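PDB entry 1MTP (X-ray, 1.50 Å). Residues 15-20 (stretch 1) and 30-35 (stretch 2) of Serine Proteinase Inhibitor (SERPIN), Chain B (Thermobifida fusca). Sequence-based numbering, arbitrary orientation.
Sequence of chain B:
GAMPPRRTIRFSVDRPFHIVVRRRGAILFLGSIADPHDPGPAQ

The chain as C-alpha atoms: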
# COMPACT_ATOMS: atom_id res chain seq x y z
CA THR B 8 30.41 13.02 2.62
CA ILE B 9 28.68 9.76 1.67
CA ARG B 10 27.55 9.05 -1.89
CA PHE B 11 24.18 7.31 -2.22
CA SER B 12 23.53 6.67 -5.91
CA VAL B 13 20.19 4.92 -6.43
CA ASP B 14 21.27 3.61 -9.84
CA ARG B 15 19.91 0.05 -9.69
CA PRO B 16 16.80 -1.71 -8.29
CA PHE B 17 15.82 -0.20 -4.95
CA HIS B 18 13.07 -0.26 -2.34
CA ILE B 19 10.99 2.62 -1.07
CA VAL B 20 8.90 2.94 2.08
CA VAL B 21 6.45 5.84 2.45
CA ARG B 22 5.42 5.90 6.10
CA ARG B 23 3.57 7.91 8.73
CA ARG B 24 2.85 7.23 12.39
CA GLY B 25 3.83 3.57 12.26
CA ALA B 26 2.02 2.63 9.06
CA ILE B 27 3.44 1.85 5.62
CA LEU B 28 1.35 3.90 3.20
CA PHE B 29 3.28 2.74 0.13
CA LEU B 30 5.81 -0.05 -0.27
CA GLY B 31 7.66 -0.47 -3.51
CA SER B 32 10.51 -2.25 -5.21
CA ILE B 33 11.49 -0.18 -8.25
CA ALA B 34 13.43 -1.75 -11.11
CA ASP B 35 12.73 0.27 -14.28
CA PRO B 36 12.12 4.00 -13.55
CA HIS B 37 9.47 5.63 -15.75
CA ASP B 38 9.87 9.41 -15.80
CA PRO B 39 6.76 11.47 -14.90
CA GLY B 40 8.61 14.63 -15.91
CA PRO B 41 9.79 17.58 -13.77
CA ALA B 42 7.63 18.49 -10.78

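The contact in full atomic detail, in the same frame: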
# COMPACT_ATOMS: atom_id res chain seq x y z
N ARG B 15 20.28 1.43 -9.41
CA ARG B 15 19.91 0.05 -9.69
C ARG B 15 18.67 -0.25 -8.85
O ARG B 15 18.30 0.57 -8.00
CB ARG B 15 21.07 -0.91 -9.36
CG ARG B 15 21.69 -0.78 -7.97
CD ARG B 15 22.85 -1.77 -7.85
NE ARG B 15 23.68 -1.55 -6.67
CZ ARG B 15 23.40 -2.00 -5.45
NH1 ARG B 15 22.29 -2.70 -5.23
NH2 ARG B 15 24.22 -1.73 -4.45
N PRO B 16 18.00 -1.40 -9.07
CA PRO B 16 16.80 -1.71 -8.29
C PRO B 16 16.88 -1.36 -6.81
O PRO B 16 17.83 -1.72 -6.12
CB PRO B 16 16.61 -3.20 -8.54
CG PRO B 16 17.07 -3.33 -9.96
CD PRO B 16 18.36 -2.53 -9.94
N PHE B 17 15.86 -0.64 -6.34
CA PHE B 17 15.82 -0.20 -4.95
C PHE B 17 14.44 -0.40 -4.33
O PHE B 17 13.50 -0.80 -5.01
CB PHE B 17 16.20 1.28 -4.85
CG PHE B 17 15.32 2.19 -5.66
CD1 PHE B 17 15.51 2.34 -7.03
CD2 PHE B 17 14.31 2.93 -5.04
CE1 PHE B 17 14.71 3.22 -7.77
CE2 PHE B 17 13.51 3.81 -5.78
CZ PHE B 17 13.71 3.95 -7.15
N HIS B 18 14.34 -0.13 -3.04
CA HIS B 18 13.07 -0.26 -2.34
C HIS B 18 12.73 1.07 -1.70
O HIS B 18 13.61 1.83 -1.28
CB HIS B 18 13.16 -1.37 -1.30
CG HIS B 18 13.62 -2.68 -1.86
ND1 HIS B 18 14.96 -3.01 -1.99
CD2 HIS B 18 12.93 -3.71 -2.39
CE1 HIS B 18 15.06 -4.18 -2.58
NE2 HIS B 18 13.85 -4.63 -2.83
N ILE B 19 11.44 1.37 -1.63
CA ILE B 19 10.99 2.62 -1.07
C ILE B 19 9.85 2.38 -0.09
O ILE B 19 8.95 1.58 -0.35
CB ILE B 19 10.57 3.59 -2.20
CG1 ILE B 19 10.20 4.96 -1.63
CG2 ILE B 19 9.42 3.00 -3.00
CD1 ILE B 19 10.07 6.04 -2.70
N VAL B 20 9.91 3.08 1.04
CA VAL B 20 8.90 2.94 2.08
C VAL B 20 8.34 4.32 2.45
O VAL B 20 9.06 5.14 3.01
CB VAL B 20 9.51 2.32 3.37
CG1 VAL B 20 8.41 2.05 4.39
CG2 VAL B 20 10.27 1.05 3.03
N LEU B 30 4.63 0.80 -0.33
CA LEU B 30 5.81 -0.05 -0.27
C LEU B 30 6.12 -0.46 -1.70
O LEU B 30 5.29 -1.06 -2.38
CB LEU B 30 5.54 -1.29 0.59
CG LEU B 30 6.73 -2.23 0.83
CD1 LEU B 30 7.87 -1.48 1.49
CD2 LEU B 30 6.28 -3.39 1.70
N GLY B 31 7.31 -0.11 -2.16
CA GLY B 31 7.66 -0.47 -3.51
C GLY B 31 9.07 -0.96 -3.71
O GLY B 31 9.97 -0.70 -2.91
N SER B 32 9.23 -1.73 -4.78
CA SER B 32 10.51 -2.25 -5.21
C SER B 32 10.51 -1.74 -6.65
O SER B 32 9.68 -2.16 -7.47
CB SER B 32 10.53 -3.78 -5.17
OG SER B 32 10.54 -4.23 -3.82
N ILE B 33 11.41 -0.81 -6.94
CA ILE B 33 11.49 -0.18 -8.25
C ILE B 33 12.66 -0.70 -9.06
O ILE B 33 13.80 -0.68 -8.59
CB ILE B 33 11.61 1.35 -8.08
CG1 ILE B 33 10.56 1.85 -7.07
CG2 ILE B 33 11.44 2.05 -9.42
CD1 ILE B 33 9.12 1.53 -7.44
N ALA B 34 12.38 -1.18 -10.27
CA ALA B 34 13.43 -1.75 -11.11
C ALA B 34 13.65 -1.06 -12.46
O ALA B 34 14.74 -1.14 -13.02
CB ALA B 34 13.15 -3.22 -11.34
N ASP B 35 12.62 -0.41 -12.99
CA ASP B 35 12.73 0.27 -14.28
C ASP B 35 11.99 1.60 -14.20
O ASP B 35 10.83 1.70 -14.58
CB ASP B 35 12.10 -0.62 -15.36
CG ASP B 35 12.62 -0.31 -16.75
OD1 ASP B 35 12.66 0.88 -17.13
OD2 ASP B 35 13.00 -1.26 -17.47

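Antiparallel β-strands alternate between residue pairs that exchange two backbone hydrogen bonds and pairs that exchange none, and this short segment of a serpin chain illustrates how the side chains follow that rhythm. Strands 17-20 and 30-33 run at 162° to each other, close to ideally antiparallel.

The hydrogen bonds come in two reciprocal sets. Phe17 N donates to Ile33 O at 3.1 Å, and Ile33 N returns the bond to Phe17 O at 2.8 Å; one step further on, Ile19 N reaches Gly31 O at 2.8 Å while Gly31 N meets Ile19 O at 3.0 Å. N-H...O angles of 155° to 169° indicate well-directed bonds. Between these sets lies the non-hydrogen-bonded pair His18 and Ser32, where the CA atoms approach to 4.3 Å, against 5.2 Å for the CA atoms of Ile19 and Gly31.

The same carbonyls also accept CA-H...O contacts, a regular companion of antiparallel pairing. Pro16 CA lies 3.2 Å from Ile33 O, His18 CA 3.2 Å from Gly31 O, and Ser32 CA 3.3 Å from Phe17 O. Pro16 thus extends the backbone contact just beyond the strand.

Apolar packing differs between the two faces of the sheet. On the face carrying Phe17, Ile19 and Ile33, the p rotamer of Phe17 (chi1 58°) accompanies a ring whose end comes nearer the partner strand. Ile33 CB sits over the ring face, 3.5 Å from Phe17 CZ and 24° off the ring normal, a CH-π contact. Gly31 contributes no side chain here; an ideal CB would stand a tight 3.3 Å from Ile19 CG2. On the other face, Val20 CG2 meets Leu30 CD1 at 3.8 Å.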